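Local structure of short chain dehydrogenase (A0QTM2 homolog) (Mycobacterium thermoresistibile, 3SC4) at residues B[12-17]-B[34-39]; B[28-33]-B[61-66]; B[97-102]-B[147-152]; B[190-195]-B[241-246]; B[217-222]-B[259-264]. The protein probably catalyses NAD(P)-dependent oxidation or reduction of a substrate that is not known. All coordinates share one frame; numbering follows the deposited sequence. Where two conformers were deposited one is given.

Three of the five contacts pair neighbouring strands of one parallel seven-stranded sheet of Rossmann type. Interaction 1 pairs strands 11-15 and 35-40. Interaction 3 pairs strands 96-99 and 146-149, and interaction 4 pairs strand 190-195 with the outer strand 242-244. They come in series along the chain. Their centres step across the sheet: about 11 Å from 1 to 3 and about 9 Å from 3 to 4. Interaction 2 joins the ends of helices 20-30 and 53-63 and alternates along the chain with interaction 1. Interaction 5 joins two loops, alternates with interaction 4 and lies about 19 Å from it by centres. The sheet, which probably bears the cofactor site, runs through interactions 1, 3 and 4, and the R219-E246 salt bridge ties on the outer loops.

Interaction 1: residues B[12-17]-B[34-39]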
# COMPACT_ATOMS: atom_id res chain seq x y z
N MET B 12 12.49 21.90 9.68
CA MET B 12 11.87 20.94 8.75
C MET B 12 12.85 19.91 8.18
O MET B 12 13.95 20.26 7.76
CB MET B 12 11.23 21.66 7.58
CG MET B 12 10.65 20.72 6.51
SD MET B 12 9.40 21.53 5.51
CE MET B 12 10.39 22.45 4.36
N PHE B 13 12.42 18.65 8.15
CA PHE B 13 13.09 17.60 7.40
C PHE B 13 12.25 17.24 6.18
O PHE B 13 11.11 16.82 6.32
CB PHE B 13 13.28 16.36 8.27
CG PHE B 13 14.18 15.32 7.63
CD1 PHE B 13 15.56 15.34 7.82
CD2 PHE B 13 13.64 14.32 6.83
CE1 PHE B 13 16.38 14.40 7.24
CE2 PHE B 13 14.45 13.37 6.23
CZ PHE B 13 15.83 13.40 6.46
N ILE B 14 12.81 17.38 4.99
CA ILE B 14 12.05 17.13 3.78
C ILE B 14 12.80 16.17 2.85
O ILE B 14 13.99 16.35 2.59
CB ILE B 14 11.64 18.45 3.07
CG1 ILE B 14 10.74 18.15 1.86
CG2 ILE B 14 12.84 19.27 2.66
CD1 ILE B 14 10.18 19.41 1.20
N SER B 15 12.10 15.11 2.44
CA SER B 15 12.61 14.21 1.42
C SER B 15 12.27 14.84 0.08
O SER B 15 11.16 15.34 -0.15
CB SER B 15 11.98 12.82 1.51
OG SER B 15 10.61 12.87 1.16
N GLY B 16 13.26 14.74 -0.79
CA GLY B 16 13.33 15.55 -1.98
C GLY B 16 13.76 16.94 -1.57
O GLY B 16 14.67 17.13 -0.75
N GLY B 17 13.07 17.91 -2.14
CA GLY B 17 13.28 19.26 -1.74
C GLY B 17 14.11 20.02 -2.74
O GLY B 17 14.16 21.24 -2.67
N ALA B 34 13.02 29.65 9.04
CA ALA B 34 13.04 28.26 9.52
C ALA B 34 14.32 27.59 9.07
O ALA B 34 14.99 28.06 8.15
CB ALA B 34 11.82 27.49 8.97
N ASN B 35 14.65 26.49 9.74
CA ASN B 35 15.70 25.58 9.27
C ASN B 35 15.07 24.47 8.41
O ASN B 35 13.95 24.03 8.68
CB ASN B 35 16.46 24.99 10.45
CG ASN B 35 16.83 26.04 11.50
OD1 ASN B 35 17.24 27.16 11.18
ND2 ASN B 35 16.66 25.68 12.77
N VAL B 36 15.78 24.07 7.35
CA VAL B 36 15.32 23.02 6.47
C VAL B 36 16.46 22.08 6.10
O VAL B 36 17.41 22.49 5.48
CB VAL B 36 14.78 23.61 5.16
CG1 VAL B 36 14.39 22.48 4.19
CG2 VAL B 36 13.59 24.53 5.43
N ALA B 37 16.36 20.83 6.51
CA ALA B 37 17.27 19.79 6.05
C ALA B 37 16.59 19.09 4.90
O ALA B 37 15.40 18.79 4.97
CB ALA B 37 17.59 18.80 7.17
N LEU B 38 17.33 18.86 3.82
CA LEU B 38 16.78 18.24 2.62
C LEU B 38 17.69 17.09 2.25
O LEU B 38 18.92 17.23 2.25
CB LEU B 38 16.62 19.24 1.47
CG LEU B 38 17.78 20.13 0.96
CD1 LEU B 38 17.38 20.81 -0.33
CD2 LEU B 38 18.16 21.18 1.93
N VAL B 39 17.09 15.94 1.98
CA VAL B 39 17.85 14.74 1.66
C VAL B 39 17.54 14.28 0.22
O VAL B 39 16.37 14.18 -0.15
CB VAL B 39 17.58 13.63 2.70
CG1 VAL B 39 16.14 13.12 2.59
CG2 VAL B 39 18.56 12.50 2.55
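Backbone hydrogen bonds hold the two parallel strands in register, with M12 opposite V36 and S15 opposite V39. M12 N donates to N35 O at 2.8 Å, and M12 O accepts from A37 N at 2.8 Å. I14 N likewise reaches A37 O at 2.9 Å, and I14 O takes V39 N at 3.2 Å. Past the strand end, G16 N still donates to V39 O, but by a more bent bond (136°).

Apolar packing covers both faces. On one face M12 bends at chi3 (80°), so CE lies 4.0 Å from V36 CG2. I14 CG2 sits in the crowded position between N and C and rests beside V36 CG1 and L38 CB. On the other face F13 CG stands anti to the backbone N, and the ring crosses V39 obliquely, CZ lying 3.9 Å from V39 CG1. Its CD1 side meets A37 CB.

The polar end of S15 serves the loop after strand 96-99: OG bonds A101 N and N100 N. The chain then turns through G16 and G17 at positive phi, and G17 N weakly bonds a glycerol. This is consistent with the start of the glycine-rich dinucleotide-binding loop, where backbone N-H groups could face a bound phosphate.

Interaction 2: residues B[28-33]-B[61-66]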
# COMPACT_ATOMS: atom_id res chain seq x y z
N ARG B 28 9.00 28.33 1.06
CA ARG B 28 7.96 29.01 1.83
C ARG B 28 8.22 28.93 3.32
O ARG B 28 8.06 29.91 4.03
CB ARG B 28 6.60 28.42 1.54
CG ARG B 28 5.48 29.12 2.25
CD ARG B 28 5.24 30.50 1.66
NE ARG B 28 3.96 31.03 2.10
CZ ARG B 28 3.75 31.72 3.22
NH1 ARG B 28 4.75 32.00 4.08
NH2 ARG B 28 2.53 32.14 3.48
N VAL B 29 8.63 27.77 3.78
CA VAL B 29 8.91 27.57 5.19
C VAL B 29 10.17 28.35 5.59
O VAL B 29 10.21 28.97 6.63
CB VAL B 29 9.04 26.06 5.51
CG1 VAL B 29 9.45 25.86 6.94
CG2 VAL B 29 7.71 25.37 5.21
N ALA B 30 11.19 28.30 4.74
CA ALA B 30 12.41 29.07 4.94
C ALA B 30 12.14 30.56 5.10
O ALA B 30 12.82 31.21 5.85
CB ALA B 30 13.39 28.83 3.78
N ALA B 31 11.15 31.09 4.39
CA ALA B 31 10.90 32.54 4.36
C ALA B 31 10.50 33.11 5.71
O ALA B 31 10.67 34.31 5.94
CB ALA B 31 9.84 32.90 3.32
N ASP B 32 9.98 32.25 6.60
CA ASP B 32 9.69 32.62 7.98
C ASP B 32 10.95 32.57 8.87
O ASP B 32 10.88 32.87 10.06
CB ASP B 32 8.63 31.67 8.56
CG ASP B 32 7.19 32.06 8.20
OD1 ASP B 32 6.99 32.91 7.30
OD2 ASP B 32 6.26 31.50 8.84
N GLY B 33 12.10 32.19 8.32
CA GLY B 33 13.32 32.05 9.13
C GLY B 33 13.46 30.67 9.77
O GLY B 33 13.96 30.55 10.90
N GLU B 61 18.42 29.69 1.65
CA GLU B 61 19.11 30.73 2.42
C GLU B 61 18.72 32.12 1.94
O GLU B 61 18.39 32.98 2.74
CB GLU B 61 20.63 30.54 2.38
CG GLU B 61 21.10 29.26 3.12
CD GLU B 61 22.60 28.94 2.95
OE1 GLU B 61 23.27 29.46 2.01
OE2 GLU B 61 23.11 28.14 3.78
N GLU B 62 18.71 32.30 0.62
CA GLU B 62 18.26 33.56 0.00
C GLU B 62 16.79 33.91 0.35
O GLU B 62 16.39 35.07 0.29
CB GLU B 62 18.46 33.51 -1.53
CG GLU B 62 19.93 33.72 -2.02
CD GLU B 62 20.18 33.30 -3.52
OE1 GLU B 62 19.30 32.64 -4.15
OE2 GLU B 62 21.29 33.63 -4.04
N ALA B 63 16.00 32.90 0.70
CA ALA B 63 14.62 33.11 1.12
C ALA B 63 14.53 33.55 2.58
O ALA B 63 13.53 34.14 3.00
CB ALA B 63 13.80 31.85 0.90
N GLY B 64 15.57 33.24 3.36
CA GLY B 64 15.68 33.69 4.77
C GLY B 64 15.91 32.60 5.81
O GLY B 64 15.91 32.87 7.01
N GLY B 65 16.08 31.36 5.36
CA GLY B 65 16.22 30.23 6.27
C GLY B 65 17.63 29.72 6.30
O GLY B 65 18.53 30.29 5.67
N GLN B 66 17.82 28.64 7.05
CA GLN B 66 19.10 27.95 7.13
C GLN B 66 18.89 26.59 6.45
O GLN B 66 17.86 25.95 6.63
CB GLN B 66 19.54 27.83 8.60
CG GLN B 66 20.64 28.81 9.08
CD GLN B 66 20.43 30.30 8.66
OE1 GLN B 66 19.50 30.98 9.14
NE2 GLN B 66 21.32 30.80 7.78
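Two helices on one side of the Rossmann sheet, 20-30 and 53-63, come together here at their C-terminal ends. The meeting is close because small residues line it. A30 CB lies 4.2 Å from A63 CB, and the same methyl sits directly against the backbone of G65, which carries no side chain, 4.0 Å from its CA. The closest CA atoms are those of A30 and G65, 4.2 Å apart.

Each segment has just come off a helix and leads into the next strand of the alternating beta-alpha fold. G64 ends its helix in a Schellman motif, with positive phi and G64 N bonded to E61 O. A30 to G33 form a type I turn, G33 N returning to A30 O at 2.8 Å.

Between the two segments no classical hydrogen bond forms. Instead, CA-H groups point at carbonyl oxygens. A31 CA lies 3.4 Å from A63 O, and G33 CA lies 3.4 Å from G64 O, the latter nearly straight at the hydrogen (170°). D32 faces away, its OD2 held by Y229 OH and L7 N. Beyond the turn, Q66 bonds by backbone to A34 and V36, beside strand 35-40.

Interaction 3: residues B[97-102]-B[147-152]; sequences CVNNAS and ILTLSP
N99 ND2 is gripped by two hydroxyls. T149 OG1 accepts one N-H at 3.1 Å, close to straight (165°) and in the amide plane, and S132 OG of helix 114-135 is the second partner. N99 and T149 lie side by side on one face of the sheet. Both CG of N99 (chi1 -64°) and OG1 of T149 (chi1 -63°) stand anti to the carbonyl carbon. This places amide and hydroxyl next to each other.

The N99 backbone is held on both ends as well. N99 N donates to L148 O at 2.8 Å, and N99 O accepts L150 N at 3.0 Å. One step earlier L148 N reaches C97 O at 2.8 Å.

On the opposite face V98 CG1 meets L150 CD1 at 4.2 Å. The other methyl of L150, CD2, presses on the N100 side chain, 3.5 Å from its CB. L150 centres an inverse gamma turn that bends the chain out of the sheet, and its carbonyl O accepts K170 NZ.

N99-N100-A101 correspond to the NNAG motif of short-chain dehydrogenases, with S102 at the glycine position. The contacts of N99 are consistent with the usual role of the first asparagine, steadying the central strands.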
# COMPACT_ATOMS: atom_id res chain seq x y z
N CYS B 97 8.13 17.17 9.33
CA CYS B 97 8.61 16.14 8.44
C CYS B 97 7.72 16.15 7.21
O CYS B 97 6.52 15.92 7.32
CB CYS B 97 8.50 14.79 9.13
SG CYS B 97 8.97 13.40 8.07
N VAL B 98 8.29 16.47 6.05
CA VAL B 98 7.53 16.43 4.81
C VAL B 98 8.02 15.29 3.96
O VAL B 98 9.17 15.26 3.58
CB VAL B 98 7.65 17.73 4.02
CG1 VAL B 98 7.00 17.56 2.66
CG2 VAL B 98 7.03 18.88 4.78
N ASN B 99 7.13 14.35 3.65
CA ASN B 99 7.43 13.25 2.75
C ASN B 99 7.01 13.62 1.34
O ASN B 99 5.84 13.51 0.98
CB ASN B 99 6.71 11.97 3.20
CG ASN B 99 7.18 11.49 4.54
OD1 ASN B 99 8.34 11.15 4.71
ND2 ASN B 99 6.29 11.46 5.51
N ASN B 100 8.00 14.09 0.57
CA ASN B 100 7.77 14.54 -0.81
C ASN B 100 8.48 13.68 -1.87
O ASN B 100 8.07 13.68 -2.99
CB ASN B 100 8.17 16.02 -0.94
CG ASN B 100 8.36 16.48 -2.41
OD1 ASN B 100 7.40 16.49 -3.19
ND2 ASN B 100 9.61 16.82 -2.77
N ALA B 101 9.52 12.93 -1.53
CA ALA B 101 10.21 12.09 -2.51
C ALA B 101 9.20 11.22 -3.24
O ALA B 101 8.30 10.66 -2.63
CB ALA B 101 11.24 11.24 -1.85
N SER B 102 9.35 11.12 -4.56
CA SER B 102 8.37 10.43 -5.35
C SER B 102 8.95 9.72 -6.53
O SER B 102 10.11 9.85 -6.85
CB SER B 102 7.28 11.40 -5.79
OG SER B 102 7.78 12.30 -6.76
N ILE B 147 3.69 15.88 10.63
CA ILE B 147 4.14 15.12 9.48
C ILE B 147 3.18 15.40 8.33
O ILE B 147 1.98 15.34 8.52
CB ILE B 147 4.18 13.64 9.73
CG1 ILE B 147 5.02 13.35 10.99
CG2 ILE B 147 4.74 12.97 8.49
CD1 ILE B 147 5.09 11.87 11.45
N LEU B 148 3.71 15.70 7.16
CA LEU B 148 2.87 16.02 6.00
C LEU B 148 3.38 15.23 4.82
O LEU B 148 4.58 15.31 4.48
CB LEU B 148 2.93 17.51 5.68
CG LEU B 148 1.93 18.00 4.64
CD1 LEU B 148 0.52 17.91 5.14
CD2 LEU B 148 2.27 19.45 4.28
N THR B 149 2.48 14.50 4.17
CA THR B 149 2.84 13.52 3.17
C THR B 149 2.11 13.88 1.91
O THR B 149 0.94 14.18 1.92
CB THR B 149 2.50 12.09 3.68
OG1 THR B 149 3.30 11.82 4.84
CG2 THR B 149 2.82 11.05 2.65
N LEU B 150 2.84 13.90 0.82
CA LEU B 150 2.36 14.45 -0.44
C LEU B 150 1.78 13.32 -1.27
O LEU B 150 2.48 12.70 -2.11
CB LEU B 150 3.49 15.22 -1.14
CG LEU B 150 3.62 16.70 -0.69
CD1 LEU B 150 3.30 16.98 0.79
CD2 LEU B 150 4.95 17.31 -1.07
N SER B 151 0.50 13.04 -1.00
CA SER B 151 -0.17 11.85 -1.55
C SER B 151 -1.66 12.09 -1.51
O SER B 151 -2.11 13.01 -0.85
CB SER B 151 0.22 10.63 -0.74
OG SER B 151 -0.27 10.76 0.58
N PRO B 152 -2.44 11.26 -2.22
CA PRO B 152 -3.83 11.59 -2.48
C PRO B 152 -4.78 10.93 -1.51
O PRO B 152 -4.39 9.98 -0.84
CB PRO B 152 -4.05 10.97 -3.85
CG PRO B 152 -3.24 9.71 -3.82
CD PRO B 152 -2.07 9.99 -2.88

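Interaction 4: residues B[190-195]-B[241-246]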
# COMPACT_ATOMS: atom_id res chain seq x y z
N ALA B 190 0.86 15.66 14.51
CA ALA B 190 -0.08 15.68 13.41
C ALA B 190 0.51 14.87 12.29
O ALA B 190 1.72 14.89 12.11
CB ALA B 190 -0.35 17.09 12.94
N SER B 191 -0.33 14.14 11.55
CA SER B 191 0.05 13.53 10.28
C SER B 191 -1.10 13.65 9.30
O SER B 191 -2.19 13.10 9.53
CB SER B 191 0.41 12.05 10.45
OG SER B 191 0.91 11.49 9.23
N ASN B 192 -0.86 14.35 8.21
CA ASN B 192 -1.88 14.61 7.20
C ASN B 192 -1.32 14.34 5.81
O ASN B 192 -0.11 14.26 5.62
CB ASN B 192 -2.36 16.08 7.27
CG ASN B 192 -3.07 16.42 8.57
OD1 ASN B 192 -4.20 15.97 8.79
ND2 ASN B 192 -2.42 17.19 9.43
N THR B 193 -2.20 14.20 4.83
CA THR B 193 -1.73 14.16 3.44
C THR B 193 -2.25 15.39 2.71
O THR B 193 -3.26 15.98 3.10
CB THR B 193 -2.22 12.90 2.71
OG1 THR B 193 -3.63 12.96 2.59
CG2 THR B 193 -1.82 11.63 3.46
N LEU B 194 -1.56 15.75 1.63
CA LEU B 194 -1.90 16.96 0.87
C LEU B 194 -1.63 16.73 -0.59
O LEU B 194 -0.51 16.30 -0.94
CB LEU B 194 -1.08 18.15 1.38
CG LEU B 194 -1.34 19.54 0.80
CD1 LEU B 194 -2.77 19.95 1.11
CD2 LEU B 194 -0.30 20.61 1.31
N TRP B 195 -2.62 17.06 -1.42
CA TRP B 195 -2.63 16.73 -2.85
C TRP B 195 -3.29 17.87 -3.66
O TRP B 195 -4.28 18.44 -3.22
CB TRP B 195 -3.42 15.43 -3.02
CG TRP B 195 -3.29 14.73 -4.36
CD1 TRP B 195 -4.28 14.53 -5.26
CD2 TRP B 195 -2.14 14.05 -4.86
NE1 TRP B 195 -3.81 13.81 -6.31
CE2 TRP B 195 -2.50 13.52 -6.10
CE3 TRP B 195 -0.83 13.89 -4.41
CZ2 TRP B 195 -1.59 12.81 -6.91
CZ3 TRP B 195 0.08 13.19 -5.19
CH2 TRP B 195 -0.31 12.66 -6.44
N ASN B 241 -6.12 13.77 8.20
CA ASN B 241 -6.90 14.32 7.08
C ASN B 241 -6.22 14.07 5.76
O ASN B 241 -4.99 14.22 5.64
CB ASN B 241 -7.04 15.82 7.22
CG ASN B 241 -7.76 16.22 8.47
OD1 ASN B 241 -7.16 16.77 9.41
ND2 ASN B 241 -9.05 15.99 8.50
N THR B 242 -7.01 13.72 4.75
CA THR B 242 -6.48 13.58 3.39
C THR B 242 -6.95 14.82 2.62
O THR B 242 -8.08 14.87 2.13
CB THR B 242 -6.91 12.24 2.69
OG1 THR B 242 -8.34 12.15 2.56
CG2 THR B 242 -6.43 11.03 3.45
N LEU B 243 -6.08 15.83 2.56
CA LEU B 243 -6.41 17.20 2.08
C LEU B 243 -6.08 17.51 0.61
O LEU B 243 -5.11 16.98 0.05
CB LEU B 243 -5.66 18.21 2.95
CG LEU B 243 -5.99 18.12 4.44
CD1 LEU B 243 -4.92 18.78 5.28
CD2 LEU B 243 -7.36 18.75 4.69
N LEU B 244 -6.87 18.40 0.02
CA LEU B 244 -6.61 18.94 -1.31
C LEU B 244 -6.13 20.41 -1.21
O LEU B 244 -6.70 21.18 -0.47
CB LEU B 244 -7.90 18.90 -2.13
CG LEU B 244 -8.41 17.50 -2.50
CD1 LEU B 244 -9.76 17.58 -3.22
CD2 LEU B 244 -7.37 16.80 -3.35
N CYS B 245 -5.12 20.81 -1.99
CA CYS B 245 -4.54 22.14 -1.82
C CYS B 245 -5.58 23.28 -1.91
O CYS B 245 -5.75 24.07 -0.98
CB CYS B 245 -3.43 22.38 -2.84
SG CYS B 245 -1.99 21.30 -2.61
N GLU B 246 -6.27 23.33 -3.03
CA GLU B 246 -7.21 24.40 -3.27
C GLU B 246 -8.26 24.50 -2.16
O GLU B 246 -8.55 25.59 -1.65
CB GLU B 246 -7.86 24.22 -4.64
CG GLU B 246 -6.93 24.51 -5.81
CD GLU B 246 -6.12 23.30 -6.25
OE1 GLU B 246 -5.83 22.40 -5.41
OE2 GLU B 246 -5.74 23.28 -7.44
O HOH W 1 -4.40 14.14 0.22
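The strand backbones carry the first shell. T193 N donates to N241 O at 2.9 Å, and T193 O takes L243 N from above its carbonyl plane. W195 N reaches L243 O by a rather bent bond (132°), and W195 O accepts C245 N at 2.8 Å. That last bond falls where the chain turns into a helix, with L244 at the N-cap.

Side chains add to the pairing. N192 CG stands anti to its carbonyl carbon (chi1 -65°), so OD1 accepts N241 N in the carbonyl plane at 3.0 Å. Its ND2 goes to Y238 O, which fixes the rotation of the amide. T193 OG1 donates to a water at 2.8 Å, and that water donates to L243 O, giving this oxygen a second grip. L194 CD1 packs on L243 CB at 3.8 Å, and L194 CG meets C245 SG. L244 CD2 comes to the edge of the W195 ring, whose NE1 is held by L272 O.

Strand 190-195 is itself flanked by strand 146-149, and 242-244 is the last strand of the sheet in this chain. Helix 164-183 covers the face of T193 and T242, while helix 222-232 packs on L243 and C245.

Interaction 5: residues B[217-222]-B[259-264]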
# COMPACT_ATOMS: atom_id res chain seq x y z
N ARG B 217 -3.45 24.42 -18.71
CA ARG B 217 -4.31 23.56 -17.92
C ARG B 217 -3.77 23.29 -16.51
O ARG B 217 -4.35 22.50 -15.79
CB ARG B 217 -4.52 22.22 -18.65
CG ARG B 217 -5.04 22.35 -20.11
CD ARG B 217 -5.91 21.14 -20.53
NE ARG B 217 -7.33 21.35 -20.23
CZ ARG B 217 -8.19 20.41 -19.82
NH1 ARG B 217 -7.82 19.16 -19.61
NH2 ARG B 217 -9.45 20.74 -19.59
N SER B 218 -2.68 23.94 -16.12
CA SER B 218 -1.95 23.58 -14.90
C SER B 218 -1.87 24.73 -13.92
O SER B 218 -2.22 25.87 -14.24
CB SER B 218 -0.52 23.14 -15.25
OG SER B 218 -0.53 22.00 -16.08
N ARG B 219 -1.41 24.43 -12.71
CA ARG B 219 -1.17 25.46 -11.69
C ARG B 219 0.30 25.46 -11.25
O ARG B 219 1.03 24.49 -11.50
CB ARG B 219 -2.09 25.28 -10.47
CG ARG B 219 -3.52 25.77 -10.74
CD ARG B 219 -4.42 25.76 -9.50
NE ARG B 219 -5.59 26.58 -9.76
CZ ARG B 219 -6.87 26.23 -9.58
NH1 ARG B 219 -7.21 25.06 -9.04
NH2 ARG B 219 -7.82 27.08 -9.90
N LYS B 220 0.69 26.55 -10.62
CA LYS B 220 2.07 26.75 -10.14
C LYS B 220 2.36 26.00 -8.83
O LYS B 220 1.45 25.69 -8.08
CB LYS B 220 2.36 28.25 -9.97
CG LYS B 220 2.21 29.08 -11.25
CD LYS B 220 2.77 30.50 -11.11
CE LYS B 220 1.74 31.52 -10.55
NZ LYS B 220 2.38 32.83 -10.07
N PRO B 221 3.64 25.70 -8.57
CA PRO B 221 3.97 24.94 -7.36
C PRO B 221 3.59 25.65 -6.07
O PRO B 221 3.40 25.00 -5.04
CB PRO B 221 5.49 24.76 -7.44
CG PRO B 221 5.94 25.50 -8.65
CD PRO B 221 4.79 25.86 -9.47
N GLU B 222 3.47 26.96 -6.15
CA GLU B 222 2.98 27.77 -5.03
C GLU B 222 1.64 27.29 -4.49
O GLU B 222 1.39 27.41 -3.33
CB GLU B 222 2.90 29.25 -5.42
CG GLU B 222 4.26 29.99 -5.38
CD GLU B 222 5.11 29.86 -6.68
OE1 GLU B 222 4.78 29.08 -7.60
OE2 GLU B 222 6.14 30.58 -6.75
N VAL B 259 -4.39 33.25 -8.86
CA VAL B 259 -2.99 33.60 -8.66
C VAL B 259 -2.08 32.36 -8.73
O VAL B 259 -0.84 32.49 -8.80
CB VAL B 259 -2.77 34.33 -7.31
CG1 VAL B 259 -3.59 35.65 -7.28
CG2 VAL B 259 -3.13 33.41 -6.12
N TYR B 260 -2.68 31.17 -8.69
CA TYR B 260 -1.95 29.91 -8.84
C TYR B 260 -1.98 29.35 -10.27
O TYR B 260 -1.23 28.44 -10.62
CB TYR B 260 -2.49 28.87 -7.85
CG TYR B 260 -2.38 29.35 -6.43
CD1 TYR B 260 -1.13 29.48 -5.82
CD2 TYR B 260 -3.50 29.71 -5.71
CE1 TYR B 260 -1.01 29.94 -4.53
CE2 TYR B 260 -3.37 30.18 -4.39
CZ TYR B 260 -2.12 30.29 -3.82
OH TYR B 260 -1.99 30.73 -2.52
N ASP B 261 -2.86 29.90 -11.10
CA ASP B 261 -3.00 29.43 -12.48
C ASP B 261 -1.77 29.86 -13.30
O ASP B 261 -1.31 31.00 -13.21
CB ASP B 261 -4.32 29.95 -13.10
CG ASP B 261 -5.57 29.47 -12.35
OD1 ASP B 261 -5.42 28.82 -11.29
OD2 ASP B 261 -6.69 29.78 -12.80
N CYS B 262 -1.21 28.91 -14.05
CA CYS B 262 -0.10 29.21 -14.94
C CYS B 262 -0.59 30.21 -15.99
O CYS B 262 0.13 31.12 -16.32
CB CYS B 262 0.40 27.94 -15.63
SG CYS B 262 1.07 26.66 -14.56
N VAL B 263 -1.83 30.02 -16.48
CA VAL B 263 -2.50 30.98 -17.35
C VAL B 263 -3.96 31.24 -16.94
O VAL B 263 -4.85 30.44 -17.27
CB VAL B 263 -2.49 30.50 -18.82
CG1 VAL B 263 -3.22 31.51 -19.73
CG2 VAL B 263 -1.04 30.26 -19.29
N PRO B 264 -4.22 32.36 -16.23
CA PRO B 264 -5.59 32.67 -15.76
C PRO B 264 -6.68 32.73 -16.83
O PRO B 264 -6.43 33.17 -17.96
CB PRO B 264 -5.43 34.03 -15.07
CG PRO B 264 -4.02 34.07 -14.63
CD PRO B 264 -3.22 33.24 -15.61
O HOH W 2 -3.48 27.76 -16.04
O HOH W 3 -8.75 29.84 -11.10
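Two loop segments meet through a single backbone bridge between R219 and D261, framed by K220 N to Y260 O at 2.7 Å and C262 N to S218 O at 3.2 Å. The first bond runs nearly along the C=O axis. In the second the donor stands above the carbonyl plane. A water also donates to S218 O and accepts from V263 N.

R219 carries the side-chain contact. Its chain runs extended from CG to NE and lies beside D261. D261 OD1 receives R219 NE on its syn lone pair, 2.7 Å away, with the oxygen at the guanidinium edge. NH2 makes a weak bond to the same oxygen. A second water, in the guanidinium plane, joins NH2 to D261 OD2, 2.7 Å from that oxygen. R219 CD also rests on Y260 CB at 4.0 Å, and the guanidinium is nearly perpendicular to the Y260 ring (86°). The ring's CD1 side touches E222 CB at 4.1 Å, while its OH bonds D226 of helix 222-232. C262 SG lies against S218 CB at 3.9 Å.

Beyond the pair, NH1 of R219 bridges to E246, and NH2 also bonds N278 OD1. One buried cation thus meets two carboxylates. Its positive charge would probably favour ionised D261 and E246, while tying the two loops to helix 245-252.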